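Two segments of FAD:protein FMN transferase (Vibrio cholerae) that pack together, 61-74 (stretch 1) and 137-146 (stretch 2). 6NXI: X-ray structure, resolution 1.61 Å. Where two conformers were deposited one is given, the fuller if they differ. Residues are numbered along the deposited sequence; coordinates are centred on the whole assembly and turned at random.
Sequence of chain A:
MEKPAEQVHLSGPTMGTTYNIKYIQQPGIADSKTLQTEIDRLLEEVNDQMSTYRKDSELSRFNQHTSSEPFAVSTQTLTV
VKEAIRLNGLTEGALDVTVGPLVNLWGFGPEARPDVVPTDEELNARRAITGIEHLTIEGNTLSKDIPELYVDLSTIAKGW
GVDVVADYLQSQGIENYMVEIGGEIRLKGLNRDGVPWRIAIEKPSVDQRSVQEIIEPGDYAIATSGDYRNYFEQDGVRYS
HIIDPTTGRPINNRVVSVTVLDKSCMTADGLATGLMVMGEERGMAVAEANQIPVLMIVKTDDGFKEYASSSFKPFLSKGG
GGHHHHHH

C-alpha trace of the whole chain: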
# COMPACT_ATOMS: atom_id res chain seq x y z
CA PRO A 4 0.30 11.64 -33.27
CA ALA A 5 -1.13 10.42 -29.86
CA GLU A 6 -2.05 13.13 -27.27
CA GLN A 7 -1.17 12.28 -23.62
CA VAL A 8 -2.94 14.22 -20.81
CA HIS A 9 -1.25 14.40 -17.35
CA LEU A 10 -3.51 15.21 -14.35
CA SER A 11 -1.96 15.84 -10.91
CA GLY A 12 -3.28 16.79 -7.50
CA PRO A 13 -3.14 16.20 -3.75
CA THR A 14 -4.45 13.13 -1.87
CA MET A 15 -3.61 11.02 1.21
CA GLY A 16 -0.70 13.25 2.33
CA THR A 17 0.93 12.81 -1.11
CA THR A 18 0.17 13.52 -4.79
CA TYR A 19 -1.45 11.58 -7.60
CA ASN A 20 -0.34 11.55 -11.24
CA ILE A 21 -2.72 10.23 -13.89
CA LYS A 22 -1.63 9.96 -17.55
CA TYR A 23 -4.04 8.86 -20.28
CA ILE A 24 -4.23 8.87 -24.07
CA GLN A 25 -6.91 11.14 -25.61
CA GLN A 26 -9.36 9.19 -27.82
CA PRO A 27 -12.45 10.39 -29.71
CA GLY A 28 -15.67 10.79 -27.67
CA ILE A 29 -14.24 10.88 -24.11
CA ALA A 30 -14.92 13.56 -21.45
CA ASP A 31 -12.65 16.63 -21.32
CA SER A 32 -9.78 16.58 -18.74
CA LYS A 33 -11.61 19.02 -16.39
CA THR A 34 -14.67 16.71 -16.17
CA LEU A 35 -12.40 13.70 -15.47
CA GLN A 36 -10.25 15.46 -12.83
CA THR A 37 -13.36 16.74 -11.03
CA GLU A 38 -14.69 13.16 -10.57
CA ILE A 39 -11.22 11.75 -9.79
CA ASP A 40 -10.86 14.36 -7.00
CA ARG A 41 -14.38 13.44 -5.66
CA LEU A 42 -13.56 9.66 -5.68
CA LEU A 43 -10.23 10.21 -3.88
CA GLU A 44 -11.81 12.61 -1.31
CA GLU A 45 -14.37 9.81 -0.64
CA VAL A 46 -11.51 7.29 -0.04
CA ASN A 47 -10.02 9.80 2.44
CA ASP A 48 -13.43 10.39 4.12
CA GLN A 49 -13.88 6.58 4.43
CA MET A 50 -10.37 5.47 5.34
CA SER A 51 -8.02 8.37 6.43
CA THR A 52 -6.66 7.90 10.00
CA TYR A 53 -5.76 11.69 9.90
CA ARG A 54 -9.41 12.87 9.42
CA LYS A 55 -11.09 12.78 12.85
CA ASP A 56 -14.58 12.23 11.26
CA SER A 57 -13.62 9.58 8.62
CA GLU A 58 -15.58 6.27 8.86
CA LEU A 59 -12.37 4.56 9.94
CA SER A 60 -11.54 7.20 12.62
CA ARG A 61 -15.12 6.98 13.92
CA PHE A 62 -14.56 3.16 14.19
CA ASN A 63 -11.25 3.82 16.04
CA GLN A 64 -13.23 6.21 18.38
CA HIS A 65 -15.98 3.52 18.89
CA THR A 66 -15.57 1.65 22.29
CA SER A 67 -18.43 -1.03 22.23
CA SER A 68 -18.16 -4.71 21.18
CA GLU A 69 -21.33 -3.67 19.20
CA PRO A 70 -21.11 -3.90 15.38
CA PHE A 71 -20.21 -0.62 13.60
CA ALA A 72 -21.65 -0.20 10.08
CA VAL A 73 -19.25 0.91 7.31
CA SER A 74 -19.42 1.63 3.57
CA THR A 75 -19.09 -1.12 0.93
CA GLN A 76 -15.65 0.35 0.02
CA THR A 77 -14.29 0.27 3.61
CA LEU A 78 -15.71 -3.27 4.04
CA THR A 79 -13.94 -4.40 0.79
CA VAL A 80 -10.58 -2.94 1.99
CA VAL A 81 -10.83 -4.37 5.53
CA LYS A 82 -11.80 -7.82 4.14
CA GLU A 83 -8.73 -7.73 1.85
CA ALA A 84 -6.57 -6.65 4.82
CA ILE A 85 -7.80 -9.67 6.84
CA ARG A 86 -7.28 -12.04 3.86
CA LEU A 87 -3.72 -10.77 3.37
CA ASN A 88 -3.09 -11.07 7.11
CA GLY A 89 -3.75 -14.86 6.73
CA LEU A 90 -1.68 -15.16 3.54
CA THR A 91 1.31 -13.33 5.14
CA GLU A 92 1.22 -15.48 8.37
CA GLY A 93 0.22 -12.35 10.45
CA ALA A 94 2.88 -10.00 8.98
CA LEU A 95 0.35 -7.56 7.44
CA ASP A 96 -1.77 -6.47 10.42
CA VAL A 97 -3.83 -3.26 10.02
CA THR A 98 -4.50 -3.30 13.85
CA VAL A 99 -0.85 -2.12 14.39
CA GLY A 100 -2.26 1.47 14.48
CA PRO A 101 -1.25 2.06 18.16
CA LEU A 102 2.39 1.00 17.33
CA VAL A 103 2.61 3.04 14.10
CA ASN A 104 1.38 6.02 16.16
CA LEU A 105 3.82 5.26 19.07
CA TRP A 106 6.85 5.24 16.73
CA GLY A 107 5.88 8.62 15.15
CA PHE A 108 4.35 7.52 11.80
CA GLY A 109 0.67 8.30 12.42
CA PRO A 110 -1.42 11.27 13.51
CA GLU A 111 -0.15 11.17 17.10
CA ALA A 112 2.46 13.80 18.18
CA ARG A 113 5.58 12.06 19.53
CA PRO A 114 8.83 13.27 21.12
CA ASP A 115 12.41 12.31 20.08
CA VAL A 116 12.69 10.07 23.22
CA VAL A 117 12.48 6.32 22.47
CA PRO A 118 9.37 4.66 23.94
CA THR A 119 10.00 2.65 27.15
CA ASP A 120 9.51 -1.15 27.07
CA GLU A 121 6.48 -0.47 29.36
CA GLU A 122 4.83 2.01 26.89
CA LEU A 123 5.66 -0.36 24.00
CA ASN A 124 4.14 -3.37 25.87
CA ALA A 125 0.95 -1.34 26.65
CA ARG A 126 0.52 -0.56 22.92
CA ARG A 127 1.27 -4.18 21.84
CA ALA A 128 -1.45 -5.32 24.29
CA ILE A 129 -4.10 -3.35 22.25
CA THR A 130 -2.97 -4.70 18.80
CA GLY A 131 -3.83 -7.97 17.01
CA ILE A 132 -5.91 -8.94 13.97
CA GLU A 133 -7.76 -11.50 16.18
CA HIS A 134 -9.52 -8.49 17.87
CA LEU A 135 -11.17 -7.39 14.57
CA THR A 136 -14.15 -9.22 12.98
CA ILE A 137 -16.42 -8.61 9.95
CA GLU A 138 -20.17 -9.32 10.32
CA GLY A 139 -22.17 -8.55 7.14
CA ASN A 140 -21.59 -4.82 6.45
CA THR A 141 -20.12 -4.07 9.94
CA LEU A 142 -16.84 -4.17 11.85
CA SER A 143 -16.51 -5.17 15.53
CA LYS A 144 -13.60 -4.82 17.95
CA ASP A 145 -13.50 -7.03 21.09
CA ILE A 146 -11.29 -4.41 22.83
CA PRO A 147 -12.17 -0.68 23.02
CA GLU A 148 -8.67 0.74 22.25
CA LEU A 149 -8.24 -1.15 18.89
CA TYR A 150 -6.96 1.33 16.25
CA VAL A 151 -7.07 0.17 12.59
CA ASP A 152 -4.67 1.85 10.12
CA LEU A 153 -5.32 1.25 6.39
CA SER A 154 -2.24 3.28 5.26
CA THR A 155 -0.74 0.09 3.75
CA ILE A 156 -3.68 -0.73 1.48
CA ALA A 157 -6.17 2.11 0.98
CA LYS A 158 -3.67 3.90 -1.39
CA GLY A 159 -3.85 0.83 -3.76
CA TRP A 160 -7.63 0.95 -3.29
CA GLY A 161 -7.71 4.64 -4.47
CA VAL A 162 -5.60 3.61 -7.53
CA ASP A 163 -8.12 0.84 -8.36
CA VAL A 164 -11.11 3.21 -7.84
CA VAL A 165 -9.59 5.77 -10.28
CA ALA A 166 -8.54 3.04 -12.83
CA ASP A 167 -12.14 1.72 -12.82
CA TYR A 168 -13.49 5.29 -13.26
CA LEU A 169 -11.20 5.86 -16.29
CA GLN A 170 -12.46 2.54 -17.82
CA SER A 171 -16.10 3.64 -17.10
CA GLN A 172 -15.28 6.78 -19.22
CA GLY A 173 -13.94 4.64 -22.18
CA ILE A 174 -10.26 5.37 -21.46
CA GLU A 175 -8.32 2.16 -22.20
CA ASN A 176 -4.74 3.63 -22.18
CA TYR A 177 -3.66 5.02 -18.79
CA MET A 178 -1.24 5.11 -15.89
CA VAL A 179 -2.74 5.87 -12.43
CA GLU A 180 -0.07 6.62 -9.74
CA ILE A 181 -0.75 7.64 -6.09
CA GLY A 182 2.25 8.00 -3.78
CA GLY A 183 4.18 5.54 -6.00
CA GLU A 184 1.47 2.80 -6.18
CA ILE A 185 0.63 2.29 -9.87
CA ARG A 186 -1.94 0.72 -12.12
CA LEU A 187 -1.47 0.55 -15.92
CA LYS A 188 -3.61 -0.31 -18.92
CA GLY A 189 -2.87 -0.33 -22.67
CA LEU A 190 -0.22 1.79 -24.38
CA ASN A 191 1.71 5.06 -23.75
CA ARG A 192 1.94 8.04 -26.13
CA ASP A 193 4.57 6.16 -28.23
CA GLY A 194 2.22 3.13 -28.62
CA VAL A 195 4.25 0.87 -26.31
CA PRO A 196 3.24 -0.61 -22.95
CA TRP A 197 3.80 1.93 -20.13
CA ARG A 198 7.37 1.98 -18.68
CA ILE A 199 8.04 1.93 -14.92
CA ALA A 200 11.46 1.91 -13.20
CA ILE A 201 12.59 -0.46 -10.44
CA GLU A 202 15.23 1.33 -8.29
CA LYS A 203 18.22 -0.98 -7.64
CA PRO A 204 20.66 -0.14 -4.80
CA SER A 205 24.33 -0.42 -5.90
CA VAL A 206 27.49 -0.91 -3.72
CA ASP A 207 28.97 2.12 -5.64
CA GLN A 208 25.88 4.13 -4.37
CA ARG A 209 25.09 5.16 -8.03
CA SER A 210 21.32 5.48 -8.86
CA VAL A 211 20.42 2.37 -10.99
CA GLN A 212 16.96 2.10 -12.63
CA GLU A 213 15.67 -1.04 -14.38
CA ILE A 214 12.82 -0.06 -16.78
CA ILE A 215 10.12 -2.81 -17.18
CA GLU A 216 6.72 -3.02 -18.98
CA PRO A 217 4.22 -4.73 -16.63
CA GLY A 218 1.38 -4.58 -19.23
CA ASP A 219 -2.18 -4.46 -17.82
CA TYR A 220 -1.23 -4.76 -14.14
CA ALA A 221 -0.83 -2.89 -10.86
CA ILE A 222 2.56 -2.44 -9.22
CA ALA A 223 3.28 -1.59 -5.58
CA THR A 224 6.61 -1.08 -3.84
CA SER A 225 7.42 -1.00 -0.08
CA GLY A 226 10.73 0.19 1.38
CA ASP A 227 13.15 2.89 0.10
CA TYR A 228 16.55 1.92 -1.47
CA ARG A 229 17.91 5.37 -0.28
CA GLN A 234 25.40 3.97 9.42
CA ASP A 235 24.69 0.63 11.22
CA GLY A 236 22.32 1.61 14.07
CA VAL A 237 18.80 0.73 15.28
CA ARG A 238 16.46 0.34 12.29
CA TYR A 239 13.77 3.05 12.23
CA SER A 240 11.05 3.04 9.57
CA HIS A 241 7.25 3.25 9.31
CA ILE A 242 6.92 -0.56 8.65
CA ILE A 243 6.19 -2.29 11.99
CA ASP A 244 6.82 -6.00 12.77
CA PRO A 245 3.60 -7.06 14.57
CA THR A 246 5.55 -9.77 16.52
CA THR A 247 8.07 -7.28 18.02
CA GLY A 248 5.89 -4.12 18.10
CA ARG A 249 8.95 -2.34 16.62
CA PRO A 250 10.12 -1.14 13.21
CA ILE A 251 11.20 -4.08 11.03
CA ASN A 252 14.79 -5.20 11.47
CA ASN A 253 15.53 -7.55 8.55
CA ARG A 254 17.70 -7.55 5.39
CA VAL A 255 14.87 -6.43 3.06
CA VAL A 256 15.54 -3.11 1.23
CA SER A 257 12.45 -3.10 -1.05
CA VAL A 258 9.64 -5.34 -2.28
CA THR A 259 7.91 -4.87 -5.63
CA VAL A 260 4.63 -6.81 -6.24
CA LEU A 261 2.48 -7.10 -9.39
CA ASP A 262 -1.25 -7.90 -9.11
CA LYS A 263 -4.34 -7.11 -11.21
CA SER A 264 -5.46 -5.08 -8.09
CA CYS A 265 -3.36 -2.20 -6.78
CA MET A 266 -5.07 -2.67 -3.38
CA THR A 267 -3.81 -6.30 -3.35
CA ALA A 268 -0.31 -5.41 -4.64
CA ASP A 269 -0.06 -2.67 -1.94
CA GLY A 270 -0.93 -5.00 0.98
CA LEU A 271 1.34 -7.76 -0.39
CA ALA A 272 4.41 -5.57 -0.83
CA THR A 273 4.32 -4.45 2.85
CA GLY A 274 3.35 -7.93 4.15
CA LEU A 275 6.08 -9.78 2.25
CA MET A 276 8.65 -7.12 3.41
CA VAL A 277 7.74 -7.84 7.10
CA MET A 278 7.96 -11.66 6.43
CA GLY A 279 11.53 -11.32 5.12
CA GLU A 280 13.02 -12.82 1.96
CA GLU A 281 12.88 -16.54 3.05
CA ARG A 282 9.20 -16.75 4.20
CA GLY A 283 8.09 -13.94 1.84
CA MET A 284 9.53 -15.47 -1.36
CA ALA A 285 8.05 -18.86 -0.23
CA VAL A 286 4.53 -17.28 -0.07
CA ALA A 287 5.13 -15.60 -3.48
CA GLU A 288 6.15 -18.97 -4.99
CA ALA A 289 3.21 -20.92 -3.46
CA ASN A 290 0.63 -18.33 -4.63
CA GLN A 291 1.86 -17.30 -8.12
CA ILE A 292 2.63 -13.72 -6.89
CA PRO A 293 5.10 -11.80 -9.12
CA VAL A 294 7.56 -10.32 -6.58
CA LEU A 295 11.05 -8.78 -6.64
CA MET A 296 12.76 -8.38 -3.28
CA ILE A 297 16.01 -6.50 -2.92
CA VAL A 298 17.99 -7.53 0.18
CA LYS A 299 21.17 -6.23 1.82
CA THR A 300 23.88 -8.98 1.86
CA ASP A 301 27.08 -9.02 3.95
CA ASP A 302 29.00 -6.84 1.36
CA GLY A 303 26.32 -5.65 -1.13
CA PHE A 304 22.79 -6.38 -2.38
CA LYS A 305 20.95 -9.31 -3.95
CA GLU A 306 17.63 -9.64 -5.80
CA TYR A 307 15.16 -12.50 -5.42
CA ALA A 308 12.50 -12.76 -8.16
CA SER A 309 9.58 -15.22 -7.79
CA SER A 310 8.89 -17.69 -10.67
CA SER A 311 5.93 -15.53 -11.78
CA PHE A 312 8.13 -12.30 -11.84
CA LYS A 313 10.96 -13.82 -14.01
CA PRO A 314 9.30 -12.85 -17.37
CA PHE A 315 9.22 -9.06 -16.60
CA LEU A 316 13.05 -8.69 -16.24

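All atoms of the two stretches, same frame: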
# COMPACT_ATOMS: atom_id res chain seq x y z
N ARG A 61 -13.94 7.18 13.04
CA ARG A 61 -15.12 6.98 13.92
C ARG A 61 -15.12 5.54 14.45
O ARG A 61 -15.54 5.36 15.64
CB ARG A 61 -16.39 7.41 13.18
CG ARG A 61 -16.39 8.91 12.95
CD ARG A 61 -17.69 9.38 12.37
NE ARG A 61 -17.64 9.42 10.93
CZ ARG A 61 -18.29 8.60 10.09
NH1 ARG A 61 -19.06 7.60 10.52
NH2 ARG A 61 -18.14 8.78 8.80
N PHE A 62 -14.70 4.54 13.68
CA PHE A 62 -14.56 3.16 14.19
C PHE A 62 -13.48 3.12 15.28
O PHE A 62 -13.67 2.44 16.30
CB PHE A 62 -14.28 2.15 13.10
CG PHE A 62 -14.12 0.74 13.60
CD1 PHE A 62 -15.18 0.11 14.26
CD2 PHE A 62 -12.93 0.06 13.48
CE1 PHE A 62 -15.05 -1.19 14.72
CE2 PHE A 62 -12.80 -1.24 13.95
CZ PHE A 62 -13.87 -1.87 14.55
N ASN A 63 -12.35 3.77 15.04
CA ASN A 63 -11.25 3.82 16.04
C ASN A 63 -11.79 4.48 17.31
O ASN A 63 -11.34 4.05 18.40
CB ASN A 63 -10.01 4.49 15.45
CG ASN A 63 -9.40 3.62 14.37
OD1 ASN A 63 -9.63 2.42 14.34
ND2 ASN A 63 -8.63 4.24 13.47
N GLN A 64 -12.66 5.48 17.20
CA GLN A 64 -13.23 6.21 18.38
C GLN A 64 -14.33 5.38 19.06
O GLN A 64 -14.61 5.65 20.25
CB GLN A 64 -13.73 7.58 17.97
CG GLN A 64 -12.60 8.48 17.50
CD GLN A 64 -13.08 9.52 16.53
OE1 GLN A 64 -14.25 9.88 16.53
NE2 GLN A 64 -12.17 9.99 15.68
N HIS A 65 -14.88 4.39 18.37
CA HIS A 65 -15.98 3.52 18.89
C HIS A 65 -15.43 2.60 20.00
O HIS A 65 -14.36 2.03 19.81
CB HIS A 65 -16.55 2.79 17.67
CG HIS A 65 -17.66 1.85 17.96
ND1 HIS A 65 -18.94 2.32 18.20
CD2 HIS A 65 -17.73 0.50 17.95
CE1 HIS A 65 -19.74 1.29 18.35
NE2 HIS A 65 -19.04 0.16 18.23
N THR A 66 -16.13 2.41 21.13
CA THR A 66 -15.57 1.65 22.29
C THR A 66 -16.28 0.30 22.52
O THR A 66 -15.57 -0.66 22.91
CB THR A 66 -15.47 2.57 23.51
OG1 THR A 66 -16.74 3.19 23.74
CG2 THR A 66 -14.42 3.63 23.31
N SER A 67 -17.57 0.19 22.15
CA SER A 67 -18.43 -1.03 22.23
C SER A 67 -17.85 -2.19 21.41
O SER A 67 -17.23 -1.91 20.32
CB SER A 67 -19.83 -0.75 21.73
OG SER A 67 -20.29 0.53 22.11
N SER A 68 -18.13 -3.41 21.89
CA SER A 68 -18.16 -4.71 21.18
C SER A 68 -19.20 -4.67 20.06
O SER A 68 -19.18 -5.57 19.23
CB SER A 68 -18.51 -5.83 22.15
OG SER A 68 -17.36 -6.41 22.75
N GLU A 69 -20.14 -3.70 20.10
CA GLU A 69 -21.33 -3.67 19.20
C GLU A 69 -20.91 -3.37 17.77
O GLU A 69 -20.02 -2.55 17.51
CB GLU A 69 -22.44 -2.72 19.65
CG GLU A 69 -23.09 -3.13 20.98
CD GLU A 69 -24.14 -4.24 20.99
OE1 GLU A 69 -24.21 -5.03 20.03
OE2 GLU A 69 -24.93 -4.30 21.96
N PRO A 70 -21.53 -4.05 16.77
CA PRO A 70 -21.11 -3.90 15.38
C PRO A 70 -21.26 -2.44 14.91
O PRO A 70 -22.15 -1.72 15.33
CB PRO A 70 -22.00 -4.88 14.61
CG PRO A 70 -22.41 -5.89 15.67
CD PRO A 70 -22.59 -5.06 16.92
N PHE A 71 -20.28 -2.00 14.11
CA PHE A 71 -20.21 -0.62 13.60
C PHE A 71 -20.31 -0.67 12.07
O PHE A 71 -19.42 -1.21 11.37
CB PHE A 71 -18.91 -0.00 14.11
CG PHE A 71 -18.70 1.42 13.69
CD1 PHE A 71 -19.07 2.49 14.48
CD2 PHE A 71 -18.09 1.69 12.48
CE1 PHE A 71 -18.82 3.79 14.07
CE2 PHE A 71 -17.91 2.99 12.04
CZ PHE A 71 -18.23 4.03 12.85
N ALA A 72 -21.39 -0.12 11.52
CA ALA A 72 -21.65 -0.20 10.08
C ALA A 72 -20.67 0.71 9.33
O ALA A 72 -20.36 1.82 9.80
CB ALA A 72 -23.08 0.16 9.79
N VAL A 73 -20.18 0.19 8.21
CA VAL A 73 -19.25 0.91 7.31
C VAL A 73 -19.73 0.76 5.86
O VAL A 73 -20.61 -0.09 5.51
CB VAL A 73 -17.81 0.39 7.49
CG1 VAL A 73 -17.29 0.66 8.90
CG2 VAL A 73 -17.71 -1.08 7.13
N SER A 74 -19.15 1.59 5.02
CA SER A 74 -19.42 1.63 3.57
C SER A 74 -18.95 0.33 2.92
O SER A 74 -18.03 -0.35 3.45
CB SER A 74 -18.74 2.80 2.95
OG SER A 74 -17.33 2.65 3.02
N ILE A 137 -15.43 -9.11 10.95
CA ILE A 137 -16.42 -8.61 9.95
C ILE A 137 -17.70 -9.43 10.11
O ILE A 137 -17.64 -10.67 10.19
CB ILE A 137 -15.86 -8.70 8.53
CG1 ILE A 137 -14.64 -7.78 8.39
CG2 ILE A 137 -16.95 -8.40 7.54
CD1 ILE A 137 -14.03 -7.82 7.00
N GLU A 138 -18.82 -8.71 10.23
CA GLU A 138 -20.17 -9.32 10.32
C GLU A 138 -21.06 -8.51 9.36
O GLU A 138 -21.40 -7.34 9.70
CB GLU A 138 -20.72 -9.31 11.75
CG GLU A 138 -20.00 -10.24 12.72
CD GLU A 138 -20.64 -10.31 14.09
OE1 GLU A 138 -21.60 -11.10 14.23
OE2 GLU A 138 -20.23 -9.54 14.99
N GLY A 139 -21.36 -9.15 8.21
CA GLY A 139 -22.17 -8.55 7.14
C GLY A 139 -21.47 -7.29 6.70
O GLY A 139 -20.30 -7.41 6.30
N ASN A 140 -22.12 -6.14 6.88
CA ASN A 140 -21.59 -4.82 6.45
C ASN A 140 -21.09 -4.03 7.67
O ASN A 140 -21.22 -2.77 7.68
CB ASN A 140 -22.67 -4.06 5.67
CG ASN A 140 -23.08 -4.83 4.44
OD1 ASN A 140 -22.28 -5.61 3.90
ND2 ASN A 140 -24.29 -4.61 3.96
N THR A 141 -20.58 -4.72 8.69
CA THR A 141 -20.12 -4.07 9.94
C THR A 141 -18.74 -4.61 10.32
O THR A 141 -18.33 -5.72 9.87
CB THR A 141 -21.11 -4.25 11.12
OG1 THR A 141 -20.95 -5.58 11.57
CG2 THR A 141 -22.54 -3.98 10.70
N LEU A 142 -18.07 -3.80 11.12
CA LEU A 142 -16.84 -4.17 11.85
C LEU A 142 -17.16 -4.26 13.34
O LEU A 142 -17.89 -3.39 13.83
CB LEU A 142 -15.79 -3.08 11.63
CG LEU A 142 -15.46 -2.69 10.19
CD1 LEU A 142 -14.29 -1.72 10.20
CD2 LEU A 142 -15.15 -3.91 9.34
N SER A 143 -16.48 -5.18 14.04
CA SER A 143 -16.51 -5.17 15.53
C SER A 143 -15.10 -5.33 16.07
O SER A 143 -14.22 -5.91 15.38
CB SER A 143 -17.48 -6.18 16.13
OG SER A 143 -17.55 -7.37 15.36
N LYS A 144 -14.90 -4.76 17.24
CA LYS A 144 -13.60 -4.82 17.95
C LYS A 144 -13.90 -5.30 19.36
O LYS A 144 -14.82 -4.73 19.96
CB LYS A 144 -12.93 -3.44 17.92
CG LYS A 144 -13.79 -2.28 18.39
CD LYS A 144 -13.31 -0.90 17.93
CE LYS A 144 -12.44 -0.22 18.95
NZ LYS A 144 -12.11 1.16 18.52
N ASP A 145 -13.18 -6.34 19.80
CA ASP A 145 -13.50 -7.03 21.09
C ASP A 145 -12.74 -6.30 22.19
O ASP A 145 -12.93 -6.67 23.37
CB ASP A 145 -13.21 -8.52 21.04
CG ASP A 145 -11.75 -8.91 20.95
OD1 ASP A 145 -10.85 -8.02 21.05
OD2 ASP A 145 -11.53 -10.12 20.77
N ILE A 146 -11.94 -5.31 21.83
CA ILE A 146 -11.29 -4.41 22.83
C ILE A 146 -11.52 -2.97 22.37
O ILE A 146 -11.46 -2.66 21.18
CB ILE A 146 -9.80 -4.71 23.09
CG1 ILE A 146 -8.93 -4.64 21.83
CG2 ILE A 146 -9.63 -6.06 23.77
CD1 ILE A 146 -7.46 -4.61 22.13
O HOH W 1 -14.69 -3.40 22.31
O HOH W 2 -17.18 -3.08 17.86

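The two stretches are joined by a short antiparallel β-ladder that gives way, toward the helix of the first stretch, to a lysine laid over a phenylalanine ring with its amine capturing backbone carbonyls. Together they bury 732 Å² of surface, summed over both sides.

The ladder centres on Phe 71 and Leu 142, whose backbones bond reciprocally: Phe 71 N donates to Leu 142 O at 2.8 Å, and Leu 142 N to Phe 71 O at 2.9 Å. Val 73 N extends the pairing by donating to Asn 140 O at 3.2 Å, nearly in line. Between these bonds lies the non-hydrogen-bonded pair Ala 72 and Thr 141, with CA atoms 4.2 Å apart. Their side chains share one face of the sheet, with Ala 72 CB 4.3 Å from Thr 141 CG2.

The second stretch reaches this pairing through a type II' turn from Glu 138 to Thr 141. Gly 139 occupies it with positive phi, a conformation that glycine adopts easily. Thr 141 also secures the turn with its side chain: OG1 donates to Glu 138 O at 2.6 Å, while the same OG1 packs 3.3 Å from Pro 70 CB.

On the other face, Leu 142 is buried against two apolar neighbours. Its CG lies 4.0 Å from Val 73 CG1, and its CB lies 3.7 Å from Phe 62 CE1, over one face of the aromatic ring. The opposite face is covered by Lys 144, whose CD approaches Phe 62 CZ to 3.6 Å. Phe 62, with chi1 t, is thus sandwiched between aliphatic groups, an arrangement suited to a flat, buried ring.

Lys 144 combines both kinds of contact. Its long methylene chain can cover the ring while carrying the charged amine onward to the end of the helix. There NZ donates to Phe 62 O at 3.0 Å and to His 65 O at 2.7 Å. Carbonyls near a helix C-terminus are good acceptors for a cation, and these bonds help compensate for burying the charge. Lys 144 NZ is 5.1 Å from the centroid of the Phe 62 ring, nearly on its normal, so any cation-pi attraction is at most weak.

Beyond the ladder the backbones no longer pair directly, and water fills the gap. One water donates to Thr 66 O and Lys 144 O; another accepts from Lys 144 N and donates to Ser 67 O and Glu 69 O. His 65 steadies this loop from within, its NE2 donating to Glu 69 O at 3.0 Å.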